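Local coordinates for protein mosquitocidal toxin (Lysinibacillus sphaericus, PDB 2VSE) that acts as a mosquitocidal holotoxin, combining an ADP-ribosyltransferase, which probably modifies host proteins, with ricin-B-like lectin domains that probably bind carbohydrate, at residues E125-T130 with E253-N258; F111-R116 with E166-F171; G211-S216 with L259-S264; I58-E63 with E143-G148. One frame throughout, in Å; residues are numbered along the deposited sequence.

Contact 1: E125-T130 with E253-N258; sequences EITPWT and EIPNNN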
loop_
_atom_site.group_PDB
_atom_site.type_symbol
_atom_site.label_atom_id
_atom_site.label_comp_id
_atom_site.label_asym_id
_atom_site.label_seq_id
_atom_site.Cartn_x
_atom_site.Cartn_y
_atom_site.Cartn_z
ATOM N N GLU A 125 2.674 28.494 -10.288
ATOM C CA GLU A 125 1.600 27.499 -10.404
ATOM C C GLU A 125 0.405 27.955 -11.239
ATOM O O GLU A 125 -0.096 29.069 -11.085
ATOM C CB GLU A 125 1.144 27.012 -9.022
ATOM C CG GLU A 125 0.051 25.957 -9.070
ATOM C CD GLU A 125 -0.210 25.282 -7.731
ATOM O OE1 GLU A 125 0.202 25.819 -6.673
ATOM O OE2 GLU A 125 -0.839 24.203 -7.742
ATOM N N ILE A 126 -0.032 27.052 -12.114
ATOM C CA ILE A 126 -1.128 27.265 -13.049
ATOM C C ILE A 126 -2.370 26.512 -12.572
ATOM O O ILE A 126 -2.263 25.550 -11.801
ATOM C CB ILE A 126 -0.756 26.705 -14.446
ATOM C CG1 ILE A 126 0.461 27.425 -15.034
ATOM C CG2 ILE A 126 -1.942 26.783 -15.407
ATOM C CD1 ILE A 126 0.857 26.905 -16.431
ATOM N N THR A 127 -3.540 26.945 -13.052
ATOM C CA THR A 127 -4.799 26.206 -12.883
ATOM C C THR A 127 -4.657 24.767 -13.410
ATOM O O THR A 127 -4.431 24.564 -14.603
ATOM C CB THR A 127 -5.976 26.932 -13.613
ATOM O OG1 THR A 127 -5.957 28.333 -13.301
ATOM C CG2 THR A 127 -7.326 26.343 -13.189
ATOM N N PRO A 128 -4.773 23.768 -12.518
ATOM C CA PRO A 128 -4.601 22.357 -12.877
ATOM C C PRO A 128 -5.854 21.734 -13.503
ATOM O O PRO A 128 -6.848 22.430 -13.721
ATOM C CB PRO A 128 -4.307 21.685 -11.523
ATOM C CG PRO A 128 -4.293 22.788 -10.500
ATOM C CD PRO A 128 -5.056 23.921 -11.082
ATOM N N TRP A 129 -5.791 20.432 -13.797
ATOM C CA TRP A 129 -6.963 19.666 -14.215
ATOM C C TRP A 129 -8.014 19.756 -13.100
ATOM O O TRP A 129 -7.720 19.452 -11.939
ATOM C CB TRP A 129 -6.563 18.205 -14.475
ATOM C CG TRP A 129 -7.656 17.366 -15.071
ATOM C CD1 TRP A 129 -7.883 17.132 -16.404
ATOM C CD2 TRP A 129 -8.679 16.657 -14.361
ATOM N NE1 TRP A 129 -8.979 16.321 -16.560
ATOM C CE2 TRP A 129 -9.490 16.017 -15.326
ATOM C CE3 TRP A 129 -8.995 16.504 -13.004
ATOM C CZ2 TRP A 129 -10.590 15.235 -14.976
ATOM C CZ3 TRP A 129 -10.090 15.725 -12.659
ATOM C CH2 TRP A 129 -10.872 15.099 -13.638
ATOM N N THR A 130 -9.228 20.173 -13.456
ATOM C CA THR A 130 -10.241 20.563 -12.468
ATOM C C THR A 130 -11.596 19.905 -12.748
ATOM O O THR A 130 -12.147 20.067 -13.839
ATOM C CB THR A 130 -10.426 22.130 -12.451
ATOM O OG1 THR A 130 -9.168 22.770 -12.149
ATOM C CG2 THR A 130 -11.455 22.565 -11.404
ATOM N N GLU A 253 -11.561 18.927 -16.581
ATOM C CA GLU A 253 -10.647 19.363 -17.641
ATOM C C GLU A 253 -9.781 20.516 -17.135
ATOM O O GLU A 253 -9.985 21.013 -16.025
ATOM C CB GLU A 253 -11.420 19.799 -18.896
ATOM C CG GLU A 253 -12.133 21.157 -18.758
ATOM C CD GLU A 253 -12.811 21.624 -20.031
ATOM O OE1 GLU A 253 -12.997 20.813 -20.965
ATOM O OE2 GLU A 253 -13.170 22.819 -20.096
ATOM N N ILE A 254 -8.820 20.935 -17.957
ATOM C CA ILE A 254 -8.048 22.144 -17.703
ATOM C C ILE A 254 -8.845 23.327 -18.260
ATOM O O ILE A 254 -8.997 23.445 -19.477
ATOM C CB ILE A 254 -6.659 22.108 -18.395
ATOM C CG1 ILE A 254 -5.954 20.644 -18.202
ATOM C CG2 ILE A 254 -5.763 23.332 -17.824
ATOM C CD1 ILE A 254 -4.658 20.521 -19.026
ATOM N N PRO A 255 -9.362 24.200 -17.375
ATOM C CA PRO A 255 -10.161 25.355 -17.803
ATOM C C PRO A 255 -9.337 26.439 -18.508
ATOM O O PRO A 255 -9.828 27.067 -19.453
ATOM C CB PRO A 255 -10.732 25.906 -16.484
ATOM C CG PRO A 255 -10.438 24.857 -15.438
ATOM C CD PRO A 255 -9.219 24.146 -15.911
ATOM N N ASN A 256 -8.102 26.645 -18.048
ATOM C CA ASN A 256 -7.227 27.696 -18.573
ATOM C C ASN A 256 -5.821 27.667 -17.958
ATOM O O ASN A 256 -5.500 26.773 -17.176
ATOM C CB ASN A 256 -7.862 29.074 -18.369
ATOM C CG ASN A 256 -7.996 29.441 -16.904
ATOM O OD1 ASN A 256 -7.002 29.671 -16.215
ATOM N ND2 ASN A 256 -9.232 29.497 -16.419
ATOM N N ASN A 257 -4.989 28.645 -18.316
ATOM C CA ASN A 257 -3.606 28.687 -17.859
ATOM C C ASN A 257 -3.363 29.849 -16.899
ATOM O O ASN A 257 -2.309 30.496 -16.939
ATOM C CB ASN A 257 -2.641 28.751 -19.049
ATOM C CG ASN A 257 -2.767 27.545 -19.969
ATOM O OD1 ASN A 257 -2.592 26.390 -19.548
ATOM N ND2 ASN A 257 -3.066 27.810 -21.241
ATOM N N ASN A 258 -4.347 30.113 -16.040
ATOM C CA ASN A 258 -4.244 31.221 -15.094
ATOM C C ASN A 258 -3.307 30.927 -13.934
ATOM O O ASN A 258 -3.125 29.765 -13.534
ATOM C CB ASN A 258 -5.622 31.656 -14.569
ATOM C CG ASN A 258 -6.427 32.535 -15.617
ATOM O OD1 ASN A 258 -5.860 33.036 -16.600
ATOM N ND2 ASN A 258 -7.823 32.448 -15.524
#
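A chi1 of -47° holds Thr-127 OG1 anti to its own carbonyl carbon and beside its backbone N, so that the hydroxyl joins the N-H at Asn-258 O, while the methyl CG2 is left to meet the ring of Pro-255. The two segments run roughly antiparallel along the transferase sheet, joined at one end by a hydrogen-bonded beta bridge (Thr-130 with Glu-253) and at the other by the bonds of Thr-127 to Asn-258 O. Asn-258 O takes Thr-127 N at 2.9 Å, nearly along the C=O axis, and Thr-127 OG1 at 3.2 Å from above the carbonyl plane. An Asx turn, Asn-258 N to Asn-256 OD1 (2.7 Å) in the side-chain amide plane, shapes 256-258 to present it. At the bridge, Thr-130 N bonds Glu-253 O at 2.8 Å, and Glu-253 N returns a bond to Thr-130 O. Thr-130 OG1 donates to Pro-128 O (2.8 Å), and Pro-255 stands at about a right angle to this threonine. Arg-118 of strand 111-119 ties the pairing to the sheet by bonding both Thr-127 O and Asn-257 OD1. The indole of Trp-129 lies against the backbone of Glu-253, whose CA sits over one face, 3.6 Å from NE1.

Contact 2: F111-R116 with E166-F171; sequences FVSTTR and EDEITF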
loop_
_atom_site.group_PDB
_atom_site.type_symbol
_atom_site.label_atom_id
_atom_site.label_comp_id
_atom_site.label_asym_id
_atom_site.label_seq_id
_atom_site.Cartn_x
_atom_site.Cartn_y
_atom_site.Cartn_z
ATOM N N PHE A 111 -6.592 0.769 -8.718
ATOM C CA PHE A 111 -5.977 2.017 -9.131
ATOM C C PHE A 111 -6.547 3.242 -8.438
ATOM O O PHE A 111 -7.742 3.324 -8.139
ATOM C CB PHE A 111 -6.050 2.172 -10.659
ATOM C CG PHE A 111 -5.446 1.020 -11.400
ATOM C CD1 PHE A 111 -4.071 0.789 -11.348
ATOM C CD2 PHE A 111 -6.252 0.143 -12.123
ATOM C CE1 PHE A 111 -3.511 -0.293 -12.014
ATOM C CE2 PHE A 111 -5.701 -0.947 -12.800
ATOM C CZ PHE A 111 -4.329 -1.160 -12.751
ATOM N N VAL A 112 -5.661 4.186 -8.165
ATOM C CA VAL A 112 -6.044 5.464 -7.604
ATOM C C VAL A 112 -5.338 6.490 -8.461
ATOM O O VAL A 112 -4.116 6.429 -8.621
ATOM C CB VAL A 112 -5.594 5.593 -6.123
ATOM C CG1 VAL A 112 -5.770 7.029 -5.618
ATOM C CG2 VAL A 112 -6.364 4.623 -5.248
ATOM N N SER A 113 -6.101 7.414 -9.035
ATOM C CA SER A 113 -5.497 8.444 -9.883
ATOM C C SER A 113 -5.223 9.789 -9.200
ATOM O O SER A 113 -5.876 10.155 -8.213
ATOM C CB SER A 113 -6.301 8.630 -11.158
ATOM O OG SER A 113 -6.090 7.522 -12.019
ATOM N N THR A 114 -4.224 10.488 -9.736
ATOM C CA THR A 114 -3.831 11.828 -9.328
ATOM C C THR A 114 -3.585 12.611 -10.610
ATOM O O THR A 114 -3.472 12.006 -11.676
ATOM C CB THR A 114 -2.511 11.793 -8.558
ATOM O OG1 THR A 114 -1.483 11.261 -9.410
ATOM C CG2 THR A 114 -2.634 10.939 -7.301
ATOM N N THR A 115 -3.498 13.941 -10.514
ATOM C CA THR A 115 -3.134 14.788 -11.657
ATOM C C THR A 115 -1.934 15.692 -11.342
ATOM O O THR A 115 -1.852 16.255 -10.248
ATOM C CB THR A 115 -4.346 15.618 -12.190
ATOM O OG1 THR A 115 -4.007 16.228 -13.439
ATOM C CG2 THR A 115 -4.789 16.692 -11.199
ATOM N N ARG A 116 -1.011 15.815 -12.300
ATOM C CA ARG A 116 0.198 16.629 -12.133
ATOM C C ARG A 116 -0.180 18.044 -11.753
ATOM O O ARG A 116 -1.196 18.556 -12.207
ATOM C CB ARG A 116 1.019 16.710 -13.426
ATOM C CG ARG A 116 1.429 15.391 -14.054
ATOM C CD ARG A 116 2.461 15.601 -15.182
ATOM N NE ARG A 116 3.820 15.731 -14.644
ATOM C CZ ARG A 116 4.680 16.707 -14.933
ATOM N NH1 ARG A 116 4.364 17.669 -15.794
ATOM N NH2 ARG A 116 5.882 16.709 -14.373
ATOM N N GLU A 166 -4.276 14.346 -19.785
ATOM C CA GLU A 166 -2.863 14.171 -20.122
ATOM C C GLU A 166 -1.933 14.298 -18.916
ATOM O O GLU A 166 -0.754 13.957 -19.004
ATOM C CB GLU A 166 -2.435 15.127 -21.247
ATOM C CG GLU A 166 -2.717 16.599 -20.994
ATOM C CD GLU A 166 -2.075 17.512 -22.039
ATOM O OE1 GLU A 166 -2.307 17.319 -23.261
ATOM O OE2 GLU A 166 -1.343 18.440 -21.631
ATOM N N ASP A 167 -2.470 14.786 -17.798
ATOM C CA ASP A 167 -1.700 14.922 -16.568
ATOM C C ASP A 167 -2.030 13.843 -15.529
ATOM O O ASP A 167 -1.605 13.944 -14.365
ATOM C CB ASP A 167 -1.896 16.314 -15.958
ATOM C CG ASP A 167 -1.143 17.397 -16.708
ATOM O OD1 ASP A 167 0.046 17.190 -17.041
ATOM O OD2 ASP A 167 -1.739 18.467 -16.951
ATOM N N GLU A 168 -2.768 12.810 -15.937
ATOM C CA GLU A 168 -3.144 11.749 -15.000
ATOM C C GLU A 168 -1.962 10.838 -14.664
ATOM O O GLU A 168 -1.285 10.321 -15.549
ATOM C CB GLU A 168 -4.361 10.944 -15.498
ATOM C CG GLU A 168 -4.913 9.924 -14.463
ATOM C CD GLU A 168 -6.364 9.505 -14.714
ATOM O OE1 GLU A 168 -7.047 10.142 -15.554
ATOM O OE2 GLU A 168 -6.830 8.533 -14.065
ATOM N N ILE A 169 -1.703 10.683 -13.370
ATOM C CA ILE A 169 -0.720 9.720 -12.872
ATOM C C ILE A 169 -1.472 8.762 -11.962
ATOM O O ILE A 169 -2.170 9.197 -11.045
ATOM C CB ILE A 169 0.449 10.387 -12.082
ATOM C CG1 ILE A 169 1.091 11.541 -12.875
ATOM C CG2 ILE A 169 1.468 9.325 -11.614
ATOM C CD1 ILE A 169 1.761 11.171 -14.199
ATOM N N THR A 170 -1.317 7.463 -12.222
ATOM C CA THR A 170 -2.126 6.426 -11.588
ATOM C C THR A 170 -1.303 5.515 -10.672
ATOM O O THR A 170 -0.216 5.070 -11.045
ATOM C CB THR A 170 -2.842 5.573 -12.669
ATOM O OG1 THR A 170 -3.692 6.424 -13.454
ATOM C CG2 THR A 170 -3.678 4.479 -12.038
ATOM N N PHE A 171 -1.833 5.221 -9.488
ATOM C CA PHE A 171 -1.102 4.433 -8.503
ATOM C C PHE A 171 -1.761 3.073 -8.214
ATOM O O PHE A 171 -2.843 3.014 -7.624
ATOM C CB PHE A 171 -0.936 5.229 -7.205
ATOM C CG PHE A 171 0.053 6.348 -7.302
ATOM C CD1 PHE A 171 1.338 6.194 -6.805
ATOM C CD2 PHE A 171 -0.298 7.559 -7.888
ATOM C CE1 PHE A 171 2.266 7.237 -6.890
ATOM C CE2 PHE A 171 0.624 8.601 -7.970
ATOM C CZ PHE A 171 1.912 8.436 -7.468
#
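Ser-113, Glu-168 and Thr-170 put their side chains on one face of an antiparallel strand pair, close-packed from Val-112 to Thr-115, with paired backbone bonds between Val-112 and Phe-171 and between Thr-114 and Ile-169. Ser-113 OG, also bonded to Tyr-102, takes a hydrogen bond from Thr-170 OG1 (3.0 Å) and donates to Glu-168 OE2; this last, modelled at 2.4 Å, is too short to be taken literally. Glu-168 reaches this partner because CG is anti to its backbone N (chi1 -173°) and the chain stays extended beyond it. On the other face, Thr-114 holds OG1 between its backbone N and carbonyl carbon (chi1 61°), where OG1 bonds Ile-169 O at 2.7 Å. Thr-114 N reaches the same Ile-169 O at 2.8 Å, giving that oxygen two donors. The Phe-171 ring turns its edge to Thr-114 OG1, with CE2 3.7 Å away in the ring plane.

Toward Arg-116, the one partly exposed residue of the contact, the grip slackens. Its backbone N still bonds Asp-167 O (2.8 Å), but its NH1 stays 4.5 Å from Asp-167 OD1, beyond a salt bridge, and the two side chains cross at about a right angle. A Ser-Thr-Thr strand beside a Glu-X-Glu sequence, with Arg-68 of strand 66-70 bonding Ser-113 O, is consistent with the active-site core of R-S-E class ADP-ribosyltransferases.

Contact 3: G211-S216 with L259-S264; sequences GPSNIS and LLNNNS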
loop_
_atom_site.group_PDB
_atom_site.type_symbol
_atom_site.label_atom_id
_atom_site.label_comp_id
_atom_site.label_asym_id
_atom_site.label_seq_id
_atom_site.Cartn_x
_atom_site.Cartn_y
_atom_site.Cartn_z
ATOM N N GLY A 211 -0.410 28.792 -0.291
ATOM C CA GLY A 211 -1.775 28.955 -0.764
ATOM C C GLY A 211 -2.121 30.424 -0.702
ATOM O O GLY A 211 -1.234 31.254 -0.505
ATOM N N PRO A 212 -3.409 30.760 -0.852
ATOM C CA PRO A 212 -3.759 32.175 -0.826
ATOM C C PRO A 212 -3.609 32.775 0.565
ATOM O O PRO A 212 -3.779 32.085 1.575
ATOM C CB PRO A 212 -5.228 32.192 -1.266
ATOM C CG PRO A 212 -5.498 30.804 -1.819
ATOM C CD PRO A 212 -4.592 29.908 -1.047
ATOM N N SER A 213 -3.271 34.058 0.583
ATOM C CA SER A 213 -3.194 34.879 1.783
ATOM C C SER A 213 -4.511 34.880 2.546
ATOM O O SER A 213 -5.578 34.643 1.958
ATOM C CB SER A 213 -2.873 36.315 1.363
ATOM O OG SER A 213 -3.558 36.631 0.153
ATOM N N ASN A 214 -4.429 35.160 3.848
ATOM C CA ASN A 214 -5.618 35.362 4.687
ATOM C C ASN A 214 -6.548 34.136 4.677
ATOM O O ASN A 214 -7.769 34.252 4.841
ATOM C CB ASN A 214 -6.359 36.651 4.262
ATOM C CG ASN A 214 -7.087 37.330 5.419
ATOM O OD1 ASN A 214 -6.789 38.480 5.775
ATOM N ND2 ASN A 214 -8.056 36.625 6.006
ATOM N N ILE A 215 -5.951 32.971 4.445
ATOM C CA ILE A 215 -6.616 31.692 4.644
ATOM C C ILE A 215 -5.763 30.874 5.605
ATOM O O ILE A 215 -4.574 30.656 5.373
ATOM C CB ILE A 215 -6.840 30.931 3.333
ATOM C CG1 ILE A 215 -7.801 31.716 2.437
ATOM C CG2 ILE A 215 -7.390 29.542 3.619
ATOM C CD1 ILE A 215 -7.935 31.160 1.048
ATOM N N SER A 216 -6.388 30.443 6.691
ATOM C CA SER A 216 -5.685 29.806 7.781
ATOM C C SER A 216 -5.189 28.396 7.417
ATOM O O SER A 216 -5.863 27.643 6.711
ATOM C CB SER A 216 -6.580 29.772 9.023
ATOM O OG SER A 216 -7.593 28.786 8.887
ATOM N N LEU A 259 -2.705 31.995 -13.417
ATOM C CA LEU A 259 -1.885 31.933 -12.217
ATOM C C LEU A 259 -2.795 31.723 -11.016
ATOM O O LEU A 259 -3.854 32.346 -10.907
ATOM C CB LEU A 259 -1.074 33.228 -12.051
ATOM C CG LEU A 259 -0.120 33.613 -13.191
ATOM C CD1 LEU A 259 0.146 35.119 -13.209
ATOM C CD2 LEU A 259 1.184 32.820 -13.134
ATOM N N LEU A 260 -2.387 30.828 -10.127
ATOM C CA LEU A 260 -3.112 30.598 -8.894
ATOM C C LEU A 260 -2.570 31.507 -7.814
ATOM O O LEU A 260 -1.381 31.820 -7.801
ATOM C CB LEU A 260 -2.978 29.139 -8.471
ATOM C CG LEU A 260 -4.160 28.185 -8.686
ATOM C CD1 LEU A 260 -4.694 28.226 -10.115
ATOM C CD2 LEU A 260 -3.768 26.770 -8.287
ATOM N N ASN A 261 -3.457 31.925 -6.918
ATOM C CA ASN A 261 -3.093 32.753 -5.774
ATOM C C ASN A 261 -2.334 31.922 -4.740
ATOM O O ASN A 261 -2.914 31.037 -4.108
ATOM C CB ASN A 261 -4.358 33.354 -5.161
ATOM C CG ASN A 261 -4.064 34.398 -4.112
ATOM O OD1 ASN A 261 -2.920 34.581 -3.693
ATOM N ND2 ASN A 261 -5.107 35.090 -3.672
ATOM N N ASN A 262 -1.043 32.219 -4.571
ATOM C CA ASN A 262 -0.145 31.389 -3.763
ATOM C C ASN A 262 0.917 32.192 -2.988
ATOM O O ASN A 262 0.788 33.404 -2.791
ATOM C CB ASN A 262 0.543 30.330 -4.653
ATOM C CG ASN A 262 -0.202 28.978 -4.696
ATOM O OD1 ASN A 262 -1.385 28.867 -4.359
ATOM N ND2 ASN A 262 0.510 27.946 -5.129
ATOM N N ASN A 263 1.946 31.474 -2.527
ATOM C CA ASN A 263 3.158 32.034 -1.901
ATOM C C ASN A 263 2.859 33.234 -0.993
ATOM O O ASN A 263 3.407 34.347 -1.179
ATOM C CB ASN A 263 4.206 32.374 -2.985
ATOM C CG ASN A 263 4.405 31.236 -4.015
ATOM O OD1 ASN A 263 4.703 31.495 -5.187
ATOM N ND2 ASN A 263 4.231 29.976 -3.577
ATOM N N SER A 264 1.986 33.012 -0.009
ATOM C CA SER A 264 1.407 34.148 0.722
ATOM C C SER A 264 1.746 34.198 2.204
ATOM O O SER A 264 1.198 35.004 2.966
ATOM C CB SER A 264 -0.102 34.236 0.483
ATOM O OG SER A 264 -0.400 35.235 -0.489
#
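Gly-211 and Asn-262 bring their CA atoms within 4.2 Å, Ser-213 and Ser-264 theirs within 4.8 Å, and from these points the two irregular backbones run in the same general sense without a hydrogen bond between them. Gly-211 is almost fully extended, and its carbonyl oxygen receives a CA-H...O contact from Asn-262 CA at 3.4 Å. Asn-263, with positive phi and psi (39° and 57°), then bends the chain and brings Ser-264 back toward the other loop. There Ser-264 CB touches two backbone atoms, Ser-213 N at 3.2 Å and Gly-211 O at 3.3 Å. Its hydroxyl is engaged within its own segment: Ser-264 OG donates to Asn-262 O (3.2 Å) from above the carbonyl plane. Ser-213 N also comes near that OG, but at an angle too poor for a bond.

At the other end, Asn-261 CG stands anti to its backbone N (chi1 -171°), which lays the amide along Pro-212, its ND2 3.8 Å from Pro-212 CB. The Asn-261 carbonyl oxygen faces the same ring, 3.5 Å from Pro-212 CG. Pro-212 also packs on Ile-191 and Ile-194 of strand 190-196, while Asn-262 ND2 makes a weak hydrogen bond to Glu-125. This is a van der Waals loop-to-loop contact at the surface, joining the connection between parallel strands 190-196 and 217-219 of the transferase sheet to the long loop leading to strand 271-277.

Contact 4: I58-E63 with E143-G148; sequences IQIDNE and EIFAPG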
loop_
_atom_site.group_PDB
_atom_site.type_symbol
_atom_site.label_atom_id
_atom_site.label_comp_id
_atom_site.label_asym_id
_atom_site.label_seq_id
_atom_site.Cartn_x
_atom_site.Cartn_y
_atom_site.Cartn_z
ATOM N N ILE A 58 12.024 10.564 -1.169
ATOM C CA ILE A 58 11.060 11.085 -2.126
ATOM C C ILE A 58 11.457 12.506 -2.567
ATOM O O ILE A 58 11.786 13.364 -1.735
ATOM C CB ILE A 58 9.626 11.023 -1.551
ATOM C CG1 ILE A 58 9.036 9.613 -1.729
ATOM C CG2 ILE A 58 8.715 12.004 -2.242
ATOM C CD1 ILE A 58 9.673 8.487 -0.850
ATOM N N GLN A 59 11.453 12.725 -3.879
ATOM C CA GLN A 59 11.798 14.017 -4.460
ATOM C C GLN A 59 10.624 14.976 -4.347
ATOM O O GLN A 59 9.545 14.720 -4.882
ATOM C CB GLN A 59 12.223 13.854 -5.917
ATOM C CG GLN A 59 13.690 13.491 -6.100
ATOM C CD GLN A 59 14.592 14.711 -6.105
ATOM O OE1 GLN A 59 15.699 14.684 -5.568
ATOM N NE2 GLN A 59 14.118 15.793 -6.711
ATOM N N ILE A 60 10.839 16.071 -3.626
ATOM C CA ILE A 60 9.795 17.057 -3.417
ATOM C C ILE A 60 10.152 18.337 -4.173
ATOM O O ILE A 60 10.923 19.176 -3.694
ATOM C CB ILE A 60 9.533 17.281 -1.905
ATOM C CG1 ILE A 60 9.019 15.978 -1.279
ATOM C CG2 ILE A 60 8.521 18.405 -1.669
ATOM C CD1 ILE A 60 9.397 15.795 0.192
ATOM N N ASP A 61 9.612 18.433 -5.388
ATOM C CA ASP A 61 9.728 19.619 -6.241
ATOM C C ASP A 61 8.523 19.735 -7.171
ATOM O O ASP A 61 7.720 18.799 -7.284
ATOM C CB ASP A 61 11.039 19.620 -7.047
ATOM C CG ASP A 61 11.337 18.280 -7.713
ATOM O OD1 ASP A 61 10.529 17.795 -8.545
ATOM O OD2 ASP A 61 12.411 17.720 -7.411
ATOM N N ASN A 62 8.409 20.885 -7.834
ATOM C CA ASN A 62 7.307 21.174 -8.752
ATOM C C ASN A 62 7.023 20.070 -9.768
ATOM O O ASN A 62 5.864 19.720 -10.006
ATOM C CB ASN A 62 7.583 22.478 -9.500
ATOM C CG ASN A 62 7.662 23.687 -8.578
ATOM O OD1 ASN A 62 8.195 24.730 -8.963
ATOM N ND2 ASN A 62 7.126 23.560 -7.362
ATOM N N GLU A 63 8.091 19.531 -10.351
ATOM C CA GLU A 63 8.016 18.505 -11.392
ATOM C C GLU A 63 7.329 17.206 -10.961
ATOM O O GLU A 63 6.823 16.457 -11.795
ATOM C CB GLU A 63 9.424 18.193 -11.890
ATOM C CG GLU A 63 9.477 17.442 -13.212
ATOM C CD GLU A 63 10.782 17.658 -13.956
ATOM O OE1 GLU A 63 11.614 18.481 -13.496
ATOM O OE2 GLU A 63 10.970 17.009 -15.010
ATOM N N GLU A 143 -2.555 17.442 -1.854
ATOM C CA GLU A 143 -1.206 17.583 -2.380
ATOM C C GLU A 143 -0.404 16.340 -2.043
ATOM O O GLU A 143 -0.343 15.937 -0.878
ATOM C CB GLU A 143 -0.538 18.803 -1.769
ATOM C CG GLU A 143 0.819 19.129 -2.354
ATOM C CD GLU A 143 1.608 20.060 -1.469
ATOM O OE1 GLU A 143 1.383 20.041 -0.238
ATOM O OE2 GLU A 143 2.454 20.806 -2.003
ATOM N N ILE A 144 0.231 15.755 -3.054
ATOM C CA ILE A 144 0.879 14.451 -2.929
ATOM C C ILE A 144 2.313 14.453 -3.464
ATOM O O ILE A 144 2.576 15.006 -4.537
ATOM C CB ILE A 144 0.055 13.355 -3.662
ATOM C CG1 ILE A 144 -1.352 13.257 -3.059
ATOM C CG2 ILE A 144 0.759 11.993 -3.588
ATOM C CD1 ILE A 144 -2.416 12.780 -4.014
ATOM N N PHE A 145 3.228 13.850 -2.703
ATOM C CA PHE A 145 4.565 13.518 -3.188
ATOM C C PHE A 145 4.847 12.049 -2.875
ATOM O O PHE A 145 5.125 11.685 -1.728
ATOM C CB PHE A 145 5.629 14.391 -2.548
ATOM C CG PHE A 145 5.475 15.858 -2.827
ATOM C CD1 PHE A 145 6.148 16.452 -3.887
ATOM C CD2 PHE A 145 4.677 16.655 -2.014
ATOM C CE1 PHE A 145 6.022 17.815 -4.140
ATOM C CE2 PHE A 145 4.539 18.018 -2.268
ATOM C CZ PHE A 145 5.220 18.598 -3.331
ATOM N N ALA A 146 4.765 11.205 -3.894
ATOM C CA ALA A 146 4.842 9.767 -3.695
ATOM C C ALA A 146 5.856 9.119 -4.613
ATOM O O ALA A 146 6.105 9.613 -5.703
ATOM C CB ALA A 146 3.477 9.140 -3.909
ATOM N N PRO A 147 6.442 7.993 -4.177
ATOM C CA PRO A 147 7.295 7.212 -5.066
ATOM C C PRO A 147 6.458 6.583 -6.178
ATOM O O PRO A 147 5.273 6.296 -5.966
ATOM C CB PRO A 147 7.819 6.103 -4.153
ATOM C CG PRO A 147 6.788 5.975 -3.084
ATOM C CD PRO A 147 6.324 7.373 -2.844
ATOM N N GLY A 148 7.071 6.394 -7.348
ATOM C CA GLY A 148 6.454 5.676 -8.458
ATOM C C GLY A 148 5.203 6.293 -9.050
ATOM O O GLY A 148 5.059 7.523 -9.103
#
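Ile-60 and Phe-145 stand at about a right angle, the isoleucine set over one face of the ring. The evidence for a CH-pi contact is that Ile-60 CG2 lies 3.7 Å from the ring centroid and 15° off its normal. The other branch covers the root of the same ring, with Ile-60 CG1 3.9 Å from Phe-145 CG. At the ring's edge, close to its plane, Asp-61 O approaches CE1 of Phe-145 to 3.7 Å, so that backbone and side chain of one loop meet the ring from two directions.

Ile-58 comes in obliquely and divides its branches between two residues. Its CG2, placed anti to the backbone N by a chi1 of -82°, reaches Phe-145 O at 3.6 Å and also touches CB of that residue. Its CG1 instead turns to the proline, 3.7 Å from Pro-147 CD. No hydrogen bond crosses between the segments; the side-chain contacts are apolar, and across them the two carbonyl oxygens meet carbon atoms only. Asp-61 turns its carboxylate elsewhere, to His-64. Arg-181 of strand 180-187 packs on both Phe-145 and Ile-60, and the loop 58-63 thus lies against the end of strand 138-144, which the sheet holds between strands 66-70 and 180-187.

How the contacts relate
Contacts 1, 2 and 4 all reach the same mixed sheet, and their segments alternate along the chain. Contact 2 contains the Ser-113 and Glu-168 pair of the presumed active site. Contact 1 lies 15 Å from it between centres and touches it where Trp-129 CB meets Thr-115 OG1 at 3.4 Å. Contact 4, centred 13 Å from contact 2, meets it through Phe-171 CE1, 3.3 Å from Pro-147 O, and through a weak hydrogen bond from Arg-116 NH2 to Glu-63 O. Contact 3 continues directly from contact 1 along residues 253-264 and adjoins it through Glu-125 and Leu-260; it stays about 9 Å from contact 2 between nearest atoms.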